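RsfP (Uncultured bacterium, PDB 4GLJ) probably catalyses the phosphate-dependent cleavage of 5'-methylthioadenosine to adenine and 5-methylthioribose 1-phosphate, and also binds the dye rhodamine B. Local coordinates at residues R70-P73 / S74-P77; F179-R182 / A183-H186. All coordinates share one frame; numbering follows the deposited sequence.

Interaction 1. Residues R70-P73 / S74-P77; sequences RLTP and SEVP
S74 sits in the bend that lets T72 meet E75, and its hydroxyl leaves the turn to hydrogen-bond E175. E75 is bonded to T72 twice. Its backbone N donates to T72 O at 3.0 Å, arriving from above the carbonyl plane, and T72 N gives a nearly straight bond (169°) to E75 OE2, 3.0 Å away, on the anti lone pair. CG of E75 stands between its own backbone N and carbonyl carbon (chi1 68°), carrying the extended chain across the T72 side chain at about a right angle, where CG passes 3.4 Å from T72 OG1. The carboxylate-to-amide bond resembles one half of a capping box, here at the start of a short 3-10 turn that P73, with its restricted phi, is well suited to enter; P73 also lines the rhodamine B pocket. A water bridges E75 OE2 and R70 O, 2.7 Å from the latter, and E75 OE1 accepts from D131 N of the second subunit. V76 adds a weak bond from its N to P73 O (3.4 Å), and its CG2 makes an apolar contact with L71 CB at 4.1 Å. P77, the N-cap of helix 78-87, crosses L71, its CD 3.9 Å from L71 CD1; leucine suits this place because its carbons meet valine and proline carbons that need no polar partner.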
# COMPACT_ATOMS: atom_id res chain seq x y z
N ARG A 70 -4.95 -21.92 10.72
CA ARG A 70 -3.49 -21.69 10.84
C ARG A 70 -2.88 -20.49 10.15
O ARG A 70 -1.76 -20.18 10.45
CB ARG A 70 -2.69 -22.95 10.51
CG ARG A 70 -2.85 -23.34 9.06
CD ARG A 70 -2.20 -24.69 8.67
NE ARG A 70 -2.47 -24.80 7.23
CZ ARG A 70 -1.62 -24.42 6.28
NH1 ARG A 70 -0.41 -24.01 6.63
NH2 ARG A 70 -1.95 -24.47 4.98
N LEU A 71 -3.57 -19.87 9.17
CA LEU A 71 -3.04 -18.76 8.36
C LEU A 71 -3.64 -17.43 8.71
O LEU A 71 -4.85 -17.31 8.93
CB LEU A 71 -3.30 -18.99 6.85
CG LEU A 71 -2.75 -20.33 6.35
CD1 LEU A 71 -3.34 -20.71 4.97
CD2 LEU A 71 -1.20 -20.40 6.36
N THR A 72 -2.81 -16.42 8.69
CA THR A 72 -3.25 -15.05 8.78
C THR A 72 -3.70 -14.61 7.35
O THR A 72 -3.23 -15.21 6.36
CB THR A 72 -2.12 -14.08 9.19
OG1 THR A 72 -1.03 -14.04 8.23
CG2 THR A 72 -1.46 -14.43 10.57
N PRO A 73 -4.55 -13.59 7.27
CA PRO A 73 -5.02 -13.06 5.96
C PRO A 73 -3.89 -12.76 5.01
O PRO A 73 -4.01 -13.13 3.87
CB PRO A 73 -5.75 -11.78 6.36
CG PRO A 73 -6.37 -12.16 7.63
CD PRO A 73 -5.27 -12.92 8.37
N SER A 74 -2.76 -12.14 5.46
CA SER A 74 -1.68 -11.76 4.58
C SER A 74 -1.00 -12.98 3.96
O SER A 74 -0.43 -12.85 2.91
CB SER A 74 -0.55 -10.95 5.32
OG SER A 74 -1.09 -9.79 5.94
N GLU A 75 -1.03 -14.16 4.59
CA GLU A 75 -0.21 -15.21 4.05
C GLU A 75 -1.09 -16.30 3.37
O GLU A 75 -0.60 -17.35 2.96
CB GLU A 75 0.71 -15.82 5.14
CG GLU A 75 -0.15 -16.55 6.15
CD GLU A 75 0.69 -17.02 7.38
OE1 GLU A 75 1.94 -17.12 7.27
OE2 GLU A 75 0.07 -17.34 8.40
N VAL A 76 -2.39 -16.06 3.27
CA VAL A 76 -3.24 -17.06 2.59
C VAL A 76 -2.73 -17.24 1.15
O VAL A 76 -2.48 -16.20 0.46
CB VAL A 76 -4.67 -16.58 2.65
CG1 VAL A 76 -5.58 -17.41 1.69
CG2 VAL A 76 -5.20 -16.69 4.09
N PRO A 77 -2.63 -18.49 0.64
CA PRO A 77 -2.14 -18.58 -0.72
C PRO A 77 -3.31 -18.34 -1.71
O PRO A 77 -3.85 -19.31 -2.36
CB PRO A 77 -1.63 -20.05 -0.79
CG PRO A 77 -2.65 -20.81 0.07
CD PRO A 77 -2.99 -19.83 1.18
O HOH W 1 0.71 -19.33 9.71

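Interaction 2. Residues F179-R182 / A183-H186; sequences FSTR and AESH. With RHB (N-[9-(2-carboxyphenyl)-6-(diethylamino)-3H-xanthen-3-ylidene]-N-ethylethanaminium), chain C; RHB (N-[9-(2-carboxyphenyl)-6-(diethylamino)-3H-xanthen-3-ylidene]-N-ethylethanaminium), chain B.
Two backbone bonds form the first turn of helix 182-190: S185 N reaches back to T181 O at 3.0 Å, and H186 N to R182 O at 2.9 Å. T181 and E184 bond to each other across that turn. A chi1 of 71° turns T181 OG1 toward the helix, where it accepts from E184 N at 3.0 Å; the same hydroxyl is hydrogen-bonded to M117 O of the second subunit, so a threonine, able to donate and accept, suits the position. In exchange T181 N donates to E184 OE1 (3.0 Å), coming from well above the carboxylate plane (49° out of it). A water 2.6 Å from E184 OE1 donates to that oxygen and also links it to S180 OG, while E184 OE2 accepts from D119 N of the second subunit. With both oxygens engaged, the buried carboxylate has little freedom to turn. S180 CB rests 3.7 Å from S185 OG, which is hydrogen-bonded to D224, and R182 extends outward to a salt bridge with D141 of the second subunit. The ring of F179 leads away from the helix: one face lies against the xanthene of one rhodamine B, F179 CE1 3.4 Å from C2 of the chain C dye, the planes moderately tilted. Its CZ–CE2 rim abuts a second dye, F179 CZ 3.3 Å from C12 of the chain B dye. The reciprocal T181–E184 bonds make a capping box, which starts this helix at the subunit interface just beyond the dye-binding pocket.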
# COMPACT_ATOMS: atom_id res chain seq x y z
N PHE A 179 -6.50 -5.13 14.09
CA PHE A 179 -7.71 -4.36 13.77
C PHE A 179 -7.39 -2.88 13.66
O PHE A 179 -6.32 -2.45 14.06
CB PHE A 179 -8.84 -4.65 14.77
CG PHE A 179 -9.26 -6.11 14.82
CD1 PHE A 179 -9.82 -6.72 13.69
CD2 PHE A 179 -9.04 -6.89 15.97
CE1 PHE A 179 -10.21 -8.07 13.73
CE2 PHE A 179 -9.43 -8.24 16.02
CZ PHE A 179 -10.04 -8.82 14.91
N SER A 180 -8.26 -2.14 13.01
CA SER A 180 -8.03 -0.77 12.55
C SER A 180 -7.93 0.17 13.71
O SER A 180 -8.62 -0.04 14.76
CB SER A 180 -9.24 -0.32 11.72
OG SER A 180 -9.24 -1.07 10.51
N THR A 181 -7.14 1.23 13.55
CA THR A 181 -7.19 2.31 14.55
C THR A 181 -8.55 3.05 14.40
O THR A 181 -9.18 2.91 13.35
CB THR A 181 -6.04 3.35 14.34
OG1 THR A 181 -6.34 4.10 13.15
CG2 THR A 181 -4.63 2.68 14.19
N ARG A 182 -8.95 3.86 15.39
CA ARG A 182 -10.19 4.64 15.25
C ARG A 182 -10.10 5.59 14.12
O ARG A 182 -11.10 5.83 13.44
CB ARG A 182 -10.60 5.41 16.51
CG ARG A 182 -10.86 4.47 17.66
CD ARG A 182 -11.37 5.25 18.85
NE ARG A 182 -11.09 4.56 20.11
CZ ARG A 182 -11.76 3.47 20.47
NH1 ARG A 182 -12.74 3.02 19.69
NH2 ARG A 182 -11.52 2.87 21.64
N ALA A 183 -8.94 6.23 13.93
CA ALA A 183 -8.79 7.18 12.81
C ALA A 183 -8.91 6.48 11.45
O ALA A 183 -9.45 7.06 10.50
CB ALA A 183 -7.44 7.96 12.88
N GLU A 184 -8.42 5.25 11.35
CA GLU A 184 -8.58 4.50 10.11
C GLU A 184 -10.04 4.16 9.90
O GLU A 184 -10.54 4.38 8.78
CB GLU A 184 -7.74 3.21 10.07
CG GLU A 184 -6.23 3.49 9.90
CD GLU A 184 -5.31 2.34 10.37
OE1 GLU A 184 -5.77 1.24 10.90
OE2 GLU A 184 -4.06 2.51 10.13
N SER A 185 -10.72 3.70 10.96
CA SER A 185 -12.16 3.41 10.85
C SER A 185 -12.95 4.60 10.42
O SER A 185 -13.82 4.45 9.57
CB SER A 185 -12.74 2.95 12.17
OG SER A 185 -12.16 1.76 12.44
N HIS A 186 -12.67 5.78 10.99
CA HIS A 186 -13.28 7.05 10.59
C HIS A 186 -13.02 7.33 9.13
O HIS A 186 -13.92 7.77 8.37
CB HIS A 186 -12.71 8.21 11.41
CG HIS A 186 -13.28 9.54 11.04
ND1 HIS A 186 -12.74 10.32 10.09
CD2 HIS A 186 -14.40 10.21 11.51
CE1 HIS A 186 -13.47 11.44 9.96
NE2 HIS A 186 -14.49 11.37 10.82
O2 RHB C . -15.67 -7.70 16.92
C26 RHB C . -15.68 -8.78 17.56
C19 RHB C . -14.88 -9.90 16.96
C14 RHB C . -13.99 -9.60 15.96
C15 RHB C . -13.23 -10.61 15.38
C16 RHB C . -13.38 -11.93 15.77
C17 RHB C . -14.29 -12.25 16.77
C18 RHB C . -15.03 -11.23 17.35
C9 RHB C . -13.77 -8.19 15.54
C8 RHB C . -13.72 -7.12 16.55
C13 RHB C . -13.93 -7.46 17.88
C12 RHB C . -13.92 -6.48 18.86
C11 RHB C . -13.67 -5.16 18.53
N1 RHB C . -13.67 -4.23 19.61
C35 RHB C . -12.68 -4.62 20.63
C36 RHB C . -13.33 -5.23 21.85
C22 RHB C . -13.41 -2.83 19.20
C23 RHB C . -12.46 -2.15 20.17
C10 RHB C . -13.45 -4.81 17.18
C7 RHB C . -13.46 -5.80 16.16
O1 RHB C . -13.26 -5.49 14.81
C1 RHB C . -13.28 -6.47 13.80
C2 RHB C . -13.53 -7.82 14.13
C6 RHB C . -13.06 -6.17 12.45
C5 RHB C . -13.11 -7.23 11.52
C4 RHB C . -13.36 -8.55 11.86
C3 RHB C . -13.57 -8.85 13.19
N2 RHB C . -12.83 -7.01 10.19
C24 RHB C . -11.83 -5.97 10.30
C25 RHB C . -10.68 -6.39 9.43
C33 RHB C . -12.03 -8.14 9.74
C34 RHB C . -12.84 -9.43 9.72
O3 RHB C . -16.34 -8.91 18.63
O2 RHB B . -9.50 -15.96 18.30
C26 RHB B . -9.52 -14.98 19.07
C19 RHB B . -9.87 -13.62 18.56
C14 RHB B . -10.38 -13.31 17.30
C15 RHB B . -10.66 -11.99 17.01
C16 RHB B . -10.45 -10.97 17.92
C17 RHB B . -9.94 -11.27 19.16
C18 RHB B . -9.67 -12.60 19.46
C9 RHB B . -10.68 -14.25 16.17
C8 RHB B . -10.73 -13.64 14.80
C13 RHB B . -10.50 -12.29 14.59
C12 RHB B . -10.54 -11.72 13.31
C11 RHB B . -10.80 -12.51 12.21
N1 RHB B . -10.91 -11.96 10.92
C35 RHB B . -11.68 -10.73 11.14
C36 RHB B . -12.80 -11.10 12.11
C22 RHB B . -9.69 -11.73 10.08
C23 RHB B . -9.39 -12.98 9.23
C10 RHB B . -11.06 -13.86 12.45
C7 RHB B . -11.01 -14.42 13.72
O1 RHB B . -11.25 -15.76 13.88
C1 RHB B . -11.23 -16.40 15.09
C2 RHB B . -10.96 -15.72 16.26
C6 RHB B . -11.49 -17.77 15.11
C5 RHB B . -11.48 -18.47 16.30
C4 RHB B . -11.21 -17.80 17.48
C3 RHB B . -10.95 -16.43 17.47
N2 RHB B . -11.77 -19.85 16.27
C24 RHB B . -10.72 -20.62 15.56
C25 RHB B . -11.35 -21.89 15.01
C33 RHB B . -11.99 -20.36 17.63
C34 RHB B . -12.88 -21.59 17.55
O3 RHB B . -9.30 -15.10 20.29
O HOH W 2 -4.36 -1.01 12.35
O HOH W 3 -7.05 -0.36 9.24

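In the fold
Both contacts are local turns leading into helices, 78-87 after interaction 1 and 182-190 in interaction 2, and both pair a threonine with a glutamate three residues on. They differ in the return bond: at 72-75 a main-chain carbonyl receives it, whereas at 181-184 the threonine hydroxyl does, completing a true capping box. Each is partly buried and reaches the second subunit, interaction 2 through a salt bridge of R182 and hydrogen bonds of T181 and E184, interaction 1 through a hydrogen bond of E75. Interaction 2 lies farther from the chain centre. The centres of the two interactions are about 22 Å apart, and they do not touch. P73 belongs to one rhodamine B pocket, F179 to that one and to a second.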